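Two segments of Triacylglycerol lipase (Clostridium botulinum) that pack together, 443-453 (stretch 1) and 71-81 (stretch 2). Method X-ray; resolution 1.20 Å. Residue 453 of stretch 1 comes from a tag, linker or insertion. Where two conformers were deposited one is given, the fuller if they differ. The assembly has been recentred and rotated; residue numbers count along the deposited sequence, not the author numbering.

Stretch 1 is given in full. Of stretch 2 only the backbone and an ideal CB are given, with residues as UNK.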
ATOM      1  N   TYR A 443      -0.079 -10.932 -14.619  1.00  9.23           N
ATOM      2  CA  TYR A 443       0.345  -9.537 -14.570  1.00  9.20           C
ATOM      3  C   TYR A 443       1.855  -9.435 -14.721  1.00  8.57           C
ATOM      4  O   TYR A 443       2.350  -8.535 -15.394  1.00  9.31           O
ATOM      5  CB  TYR A 443      -0.086  -8.854 -13.273  1.00  8.88           C
ATOM      6  CG  TYR A 443       0.029  -7.343 -13.281  1.00  8.85           C
ATOM      7  CD1 TYR A 443      -0.209  -6.599 -14.433  1.00  9.09           C
ATOM      8  CD2 TYR A 443       0.327  -6.652 -12.120  1.00  9.53           C
ATOM      9  CE1 TYR A 443      -0.137  -5.228 -14.428  1.00  8.86           C
ATOM     10  CE2 TYR A 443       0.393  -5.274 -12.115  1.00  8.75           C
ATOM     11  CZ  TYR A 443       0.163  -4.569 -13.264  1.00  8.74           C
ATOM     12  OH  TYR A 443       0.190  -3.186 -13.281  1.00  9.36           O
ATOM     13  N   ALA A 444       2.587 -10.355 -14.096  1.00  9.15           N
ATOM     14  CA  ALA A 444       4.043 -10.353 -14.232  1.00  9.57           C
ATOM     15  C   ALA A 444       4.412 -10.530 -15.702  1.00  9.17           C
ATOM     16  O   ALA A 444       5.309  -9.862 -16.198  1.00 10.10           O
ATOM     17  CB  ALA A 444       4.679 -11.451 -13.398  1.00 10.03           C
ATOM     18  N   SER A 445       3.735 -11.452 -16.377  0.68 10.71           N
ATOM     19  CA  SER A 445       3.963 -11.662 -17.811  0.68 10.95           C
ATOM     20  C   SER A 445       3.685 -10.362 -18.583  0.68  9.96           C
ATOM     21  O   SER A 445       4.484  -9.940 -19.429  0.68 11.30           O
ATOM     22  CB  SER A 445       3.090 -12.793 -18.351  0.68 11.69           C
ATOM     23  OG  SER A 445       3.484 -14.051 -17.820  0.68 12.83           O
ATOM     24  N   PHE A 446       2.561  -9.718 -18.275  1.00 10.27           N
ATOM     25  CA  PHE A 446       2.179  -8.460 -18.902  1.00 10.03           C
ATOM     26  C   PHE A 446       3.314  -7.441 -18.745  1.00  9.89           C
ATOM     27  O   PHE A 446       3.760  -6.846 -19.725  1.00 10.07           O
ATOM     28  CB  PHE A 446       0.858  -7.983 -18.268  1.00  9.86           C
ATOM     29  CG  PHE A 446       0.313  -6.674 -18.812  1.00 10.37           C
ATOM     30  CD1 PHE A 446       0.776  -5.458 -18.339  1.00 10.47           C
ATOM     31  CD2 PHE A 446      -0.698  -6.671 -19.759  1.00 10.51           C
ATOM     32  CE1 PHE A 446       0.259  -4.260 -18.812  1.00 12.36           C
ATOM     33  CE2 PHE A 446      -1.220  -5.478 -20.231  1.00 11.46           C
ATOM     34  CZ  PHE A 446      -0.746  -4.272 -19.758  1.00 12.26           C
ATOM     35  N   LEU A 447       3.787  -7.243 -17.513  1.00  9.52           N
ATOM     36  CA  LEU A 447       4.821  -6.250 -17.246  1.00  9.94           C
ATOM     37  C   LEU A 447       6.137  -6.526 -17.993  1.00  9.29           C
ATOM     38  O   LEU A 447       6.879  -5.598 -18.358  1.00  9.41           O
ATOM     39  CB  LEU A 447       5.074  -6.143 -15.739  1.00  9.40           C
ATOM     40  CG  LEU A 447       3.916  -5.573 -14.914  1.00  9.55           C
ATOM     41  CD1 LEU A 447       4.227  -5.699 -13.427  1.00 11.08           C
ATOM     42  CD2 LEU A 447       3.627  -4.115 -15.259  1.00 10.14           C
ATOM     43  N   SER A 448       6.435  -7.803 -18.224  1.00  9.67           N
ATOM     44  CA  SER A 448       7.668  -8.188 -18.919  1.00  9.49           C
ATOM     45  C   SER A 448       7.709  -7.727 -20.387  1.00  9.22           C
ATOM     46  O   SER A 448       8.780  -7.698 -20.995  1.00  9.61           O
ATOM     47  CB  SER A 448       7.867  -9.707 -18.870  1.00 10.29           C
ATOM     48  OG  SER A 448       7.109 -10.369 -19.869  1.00 10.86           O
ATOM     49  N   ASN A 449       6.563  -7.346 -20.943  1.00  9.44           N
ATOM     50  CA  ASN A 449       6.513  -6.862 -22.316  1.00  9.58           C
ATOM     51  C   ASN A 449       6.857  -5.386 -22.456  1.00  9.87           C
ATOM     52  O   ASN A 449       7.088  -4.929 -23.564  1.00 10.97           O
ATOM     53  CB  ASN A 449       5.147  -7.082 -22.935  1.00 10.86           C
ATOM     54  CG  ASN A 449       4.785  -8.527 -23.042  1.00 11.24           C
ATOM     55  OD1 ASN A 449       5.354  -9.277 -23.841  1.00 11.99           O
ATOM     56  ND2 ASN A 449       3.822  -8.937 -22.247  1.00 13.48           N
ATOM     57  N   LEU A 450       6.858  -4.636 -21.356  1.00  9.60           N
ATOM     58  CA  LEU A 450       7.012  -3.196 -21.454  1.00 10.64           C
ATOM     59  C   LEU A 450       8.341  -2.780 -22.052  1.00 12.14           C
ATOM     60  O   LEU A 450       9.398  -3.185 -21.572  1.00 13.78           O
ATOM     61  CB  LEU A 450       6.865  -2.560 -20.078  1.00  9.83           C
ATOM     62  CG  LEU A 450       5.467  -2.637 -19.473  1.00 10.54           C
ATOM     63  CD1 LEU A 450       5.565  -2.273 -17.997  1.00 10.13           C
ATOM     64  CD2 LEU A 450       4.469  -1.738 -20.195  1.00 10.65           C
ATOM     65  N   SER A 451       8.282  -1.948 -23.089  0.62 12.48           N
ATOM     66  CA  SER A 451       9.476  -1.530 -23.815  0.62 15.54           C
ATOM     67  C   SER A 451      10.123  -0.287 -23.195  0.62 17.69           C
ATOM     68  O   SER A 451       9.566   0.358 -22.302  0.62 16.39           O
ATOM     69  CB  SER A 451       9.137  -1.276 -25.283  0.62 17.84           C
ATOM     70  OG  SER A 451       8.174  -0.253 -25.404  0.62 18.52           O
ATOM     71  N   ARG A 452      11.313   0.043 -23.683  1.00 20.55           N
ATOM     72  CA  ARG A 452      12.136   1.074 -23.065  1.00 25.81           C
ATOM     73  C   ARG A 452      11.572   2.477 -23.307  1.00 26.66           C
ATOM     74  O   ARG A 452      10.930   2.737 -24.336  1.00 27.07           O
ATOM     75  CB  ARG A 452      13.557   0.997 -23.626  1.00 30.38           C
ATOM     76  CG  ARG A 452      13.675   1.619 -25.016  1.00 34.84           C
ATOM     77  CD  ARG A 452      14.998   1.305 -25.700  1.00 38.94           C
ATOM     78  NE  ARG A 452      16.094   2.175 -25.268  1.00 42.25           N
ATOM     79  CZ  ARG A 452      16.278   3.427 -25.687  1.00 44.32           C
ATOM     80  NH1 ARG A 452      15.423   3.987 -26.540  1.00 45.11           N
ATOM     81  NH2 ARG A 452      17.315   4.130 -25.241  1.00 44.83           N
ATOM     82  N   ALA A 453      11.818   3.381 -22.358  1.00 26.30           N
ATOM     83  CA  ALA A 453      11.551   4.799 -22.565  1.00 27.85           C
ATOM     84  C   ALA A 453      12.405   5.297 -23.729  1.00 31.41           C
ATOM     85  O   ALA A 453      13.578   4.930 -23.844  1.00 31.71           O
ATOM     86  CB  ALA A 453      11.866   5.596 -21.292  1.00 26.79           C
ATOM     87  N   UNK A  71       4.848  -9.569 -33.222  1.00  9.09           N
ATOM     88  CA  UNK A  71       5.815 -10.019 -32.245  1.00  9.81           C
ATOM     89  C   UNK A  71       6.177  -8.890 -31.296  1.00 10.04           C
ATOM     90  O   UNK A  71       6.431  -7.761 -31.711  1.00 11.03           O
ATOM     91  CB  UNK A  71       7.067 -10.559 -32.938  1.00  9.81           C
ATOM     92  N   UNK A  72       6.221  -9.191 -30.012  1.00 11.03           N
ATOM     93  CA  UNK A  72       6.776  -8.260 -29.038  1.00 11.86           C
ATOM     94  C   UNK A  72       8.278  -8.450 -29.072  1.00 11.73           C
ATOM     95  O   UNK A  72       8.763  -9.581 -28.940  1.00 13.15           O
ATOM     96  CB  UNK A  72       6.208  -8.485 -27.635  1.00 11.86           C
ATOM     97  N   UNK A  73       9.021  -7.365 -29.273  1.00 11.41           N
ATOM     98  CA  UNK A  73      10.464  -7.458 -29.460  1.00 13.42           C
ATOM     99  C   UNK A  73      11.273  -6.626 -28.484  1.00 13.31           C
ATOM    100  O   UNK A  73      12.485  -6.758 -28.448  1.00 15.11           O
ATOM    101  CB  UNK A  73      10.821  -7.037 -30.887  1.00 13.42           C
ATOM    102  N   UNK A  74      10.609  -5.779 -27.700  1.00 13.23           N
ATOM    103  CA  UNK A  74      11.303  -4.817 -26.860  1.00 13.09           C
ATOM    104  C   UNK A  74      11.141  -5.043 -25.369  1.00 12.14           C
ATOM    105  O   UNK A  74      11.351  -4.126 -24.575  1.00 13.21           O
ATOM    106  CB  UNK A  74      10.818  -3.407 -27.203  1.00 13.09           C
ATOM    107  N   UNK A  75      10.776  -6.258 -24.979  1.00 10.34           N
ATOM    108  CA  UNK A  75      10.513  -6.563 -23.582  1.00 10.52           C
ATOM    109  C   UNK A  75      11.713  -6.487 -22.662  1.00  9.09           C
ATOM    110  O   UNK A  75      12.842  -6.220 -23.078  1.00 10.11           O
ATOM    111  CB  UNK A  75       9.910  -7.966 -23.483  1.00 10.52           C
ATOM    112  N   UNK A  76      11.441  -6.693 -21.379  1.00  9.94           N
ATOM    113  CA  UNK A  76      12.437  -6.527 -20.336  1.00  9.79           C
ATOM    114  C   UNK A  76      12.494  -7.728 -19.424  1.00 10.33           C
ATOM    115  O   UNK A  76      11.569  -8.551 -19.399  1.00 11.08           O
ATOM    116  CB  UNK A  76      12.149  -5.266 -19.519  1.00  9.79           C
ATOM    117  N   UNK A  77      13.575  -7.828 -18.651  0.63 10.72           N
ATOM    118  CA  UNK A  77      13.751  -8.914 -17.673  0.63 10.98           C
ATOM    119  C   UNK A  77      13.820  -8.394 -16.234  0.63 11.18           C
ATOM    120  O   UNK A  77      14.374  -9.046 -15.341  0.63 12.02           O
ATOM    121  CB  UNK A  77      15.021  -9.704 -17.993  0.63 10.98           C
ATOM    122  N   UNK A  78      13.236  -7.223 -16.001  1.00 10.11           N
ATOM    123  CA  UNK A  78      13.314  -6.585 -14.697  1.00 10.33           C
ATOM    124  C   UNK A  78      12.483  -7.375 -13.694  1.00  9.90           C
ATOM    125  O   UNK A  78      11.373  -7.809 -13.995  1.00 10.41           O
ATOM    126  CB  UNK A  78      12.839  -5.132 -14.771  1.00 10.33           C
ATOM    127  N   UNK A  79      12.997  -7.516 -12.460  1.00  9.97           N
ATOM    128  CA  UNK A  79      12.213  -8.200 -11.426  1.00 10.37           C
ATOM    129  C   UNK A  79      11.124  -7.322 -10.839  1.00  9.68           C
ATOM    130  O   UNK A  79      11.121  -6.101 -11.013  1.00 10.04           O
ATOM    131  CB  UNK A  79      13.134  -8.683 -10.303  1.00 10.37           C
ATOM    132  N   UNK A  80      10.212  -7.978 -10.129  1.00  9.35           N
ATOM    133  CA  UNK A  80       9.145  -7.319  -9.379  1.00  9.49           C
ATOM    134  C   UNK A  80       9.570  -7.196  -7.919  1.00  8.71           C
ATOM    135  O   UNK A  80      10.161  -8.118  -7.358  1.00  9.60           O
ATOM    136  CB  UNK A  80       7.829  -8.089  -9.500  1.00  9.49           C
ATOM    137  N   UNK A  81       9.279  -6.049  -7.313  1.00  8.62           N
ATOM    138  CA  UNK A  81       9.392  -5.866  -5.877  1.00  8.54           C
ATOM    139  C   UNK A  81       8.002  -5.492  -5.358  1.00  7.87           C
ATOM    140  O   UNK A  81       7.413  -4.490  -5.769  1.00  8.72           O
ATOM    141  CB  UNK A  81      10.432  -4.801  -5.526  1.00  8.54           C
TER

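Position 71 lies beyond the reach of stretch 1. Its ideal CB has nothing of that stretch within 5.5 Å, so the choice is open. The residue is Ser71, which makes no contact here.

At position 72 the CA-to-CB bond points toward stretch 1. The ideal CB sits 4.0 Å from Asn449 OD1, so there is room for more atoms. A polar side chain could address the amide, and a medium apolar one could lie against it. The residue is Ile72. Its CG2 comes to 3.6 Å from Asn449 OD1, a packing contact without a hydrogen bond.

Position 73 points away, with no stretch 1 atom near its ideal CB. Many residues would suit. Ile73 is found, and it does not touch stretch 1.

At position 74 the CA-to-CB direction is toward stretch 1, and space is short. The ideal CB would lie 3.3 Å from Ser451 CB, which is tight. Phi and psi of -114° and 21° do not demand glycine, but a small residue or none beyond CA fits best. The residue is Gly74. Its backbone does the work: Gly74 O is 3.3 Å from Ser451 CA in a CA-H...O contact. Water 1 also donates to Gly74 O at 2.7 Å and accepts from Arg452 N at 2.9 Å, bridging the two backbones.

Position 75 is the most restrictive. An ideal CB would stand 2.7 Å from Ser448 O, a clash. The angles, -66° and 176°, are open to any L-residue, so the neighbouring carbonyl, not the backbone, argues for glycine. The residue is Gly75. Its CA approaches Ser448 O to 3.3 Å.

Position 76 faces a cluster of acceptors. Its backbone N donates to Ser448 O at 2.9 Å, which any residue but proline could do. The ideal CB is sideways, 4.0 Å from Leu450 O and 5.4 Å from Leu447 O. A short side chain with a donor would suit; Asn, Ser or Thr come to mind, and one with two N-H groups could serve both carbonyls. The residue is Asn76, with chi1 in p. Its ND2 donates to Leu450 O and to Leu447 O, both at 3.0 Å, joining the end region of the helix to the following loop. Its OD1 accepts from the backbone N of position 78 at 3.1 Å, which helps hold the amide in place.

Position 77 points away from stretch 1. Polar residues would do well, among others. Asn77 makes no contact.

Position 78 is sideways and distant. Many residues fit, large ones included. It is Tyr78, whose nearest side-chain atom, CE2, is 5.7 Å from Leu450 O.

Position 79 is out of reach. Its phi of -78° allows proline, and Pro79 is found.

Position 80 points toward the helix, but its ideal CB is over 5.5 Å from it. The gap, facing the methyl of Ala444, calls for a longer apolar side chain such as Ile, Leu or Met. Ile80 fills it: CD1 reaches Ala444 CB at 3.5 Å.

Position 81 is out of reach and unconstrained here. Val81 is found.

Stretch 2 71-81: SIIGGNNYPIV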
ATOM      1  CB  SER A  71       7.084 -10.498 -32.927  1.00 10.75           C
ATOM      2  OG  SER A  71       6.822 -11.614 -33.754  1.00 10.81           O
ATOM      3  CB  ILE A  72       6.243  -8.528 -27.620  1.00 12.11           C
ATOM      4  CG1 ILE A  72       4.713  -8.506 -27.620  1.00 13.90           C
ATOM      5  CG2 ILE A  72       6.801  -7.520 -26.632  1.00 12.75           C
ATOM      6  CD1 ILE A  72       4.105  -7.217 -28.119  1.00 15.90           C
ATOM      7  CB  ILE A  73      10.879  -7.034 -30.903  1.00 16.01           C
ATOM      8  CG1 ILE A  73      10.653  -5.521 -31.159  1.00 17.61           C
ATOM      9  CG2 ILE A  73      10.150  -7.893 -31.928  1.00 17.81           C
ATOM     10  CD1 ILE A  73      11.208  -5.013 -32.470  1.00 20.35           C
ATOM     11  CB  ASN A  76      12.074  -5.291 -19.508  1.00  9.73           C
ATOM     12  CG  ASN A  76      10.812  -5.493 -18.704  1.00  9.13           C
ATOM     13  OD1 ASN A  76      10.848  -6.071 -17.626  1.00  9.47           O
ATOM     14  ND2 ASN A  76       9.689  -5.006 -19.211  1.00  9.58           N
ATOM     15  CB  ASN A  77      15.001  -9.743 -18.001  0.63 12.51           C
ATOM     16  CG  ASN A  77      16.264  -8.897 -18.079  0.63 14.17           C
ATOM     17  OD1 ASN A  77      16.248  -7.702 -17.786  0.63 15.79           O
ATOM     18  ND2 ASN A  77      17.371  -9.521 -18.464  0.63 16.54           N
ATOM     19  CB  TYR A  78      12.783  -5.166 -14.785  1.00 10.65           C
ATOM     20  CG  TYR A  78      13.445  -4.299 -15.829  1.00  9.81           C
ATOM     21  CD1 TYR A  78      14.804  -4.380 -16.093  1.00 11.03           C
ATOM     22  CD2 TYR A  78      12.695  -3.381 -16.553  1.00  9.70           C
ATOM     23  CE1 TYR A  78      15.396  -3.566 -17.031  1.00 11.32           C
ATOM     24  CE2 TYR A  78      13.277  -2.553 -17.495  1.00 10.87           C
ATOM     25  CZ  TYR A  78      14.623  -2.662 -17.758  1.00 10.97           C
ATOM     26  OH  TYR A  78      15.187  -1.818 -18.690  1.00 12.81           O
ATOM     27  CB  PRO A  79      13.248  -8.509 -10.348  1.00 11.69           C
ATOM     28  CG  PRO A  79      14.214  -7.409 -10.477  1.00 12.56           C
ATOM     29  CD  PRO A  79      14.332  -7.152 -11.958  1.00 11.03           C
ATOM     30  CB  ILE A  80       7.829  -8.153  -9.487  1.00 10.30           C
ATOM     31  CG1 ILE A  80       7.265  -8.051 -10.909  1.00 12.02           C
ATOM     32  CG2 ILE A  80       6.801  -7.729  -8.454  1.00 10.58           C
ATOM     33  CD1 ILE A  80       6.246  -9.120 -11.253  1.00 12.38           C
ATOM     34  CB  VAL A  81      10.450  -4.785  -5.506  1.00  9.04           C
ATOM     35  CG1 VAL A  81      10.456  -4.508  -4.010  1.00  9.92           C
ATOM     36  CG2 VAL A  81      11.838  -5.218  -5.970  1.00  9.30           C
TER
HETATM   37  O   HOH W   1      12.590  -1.898 -25.407  1.00 19.43           O
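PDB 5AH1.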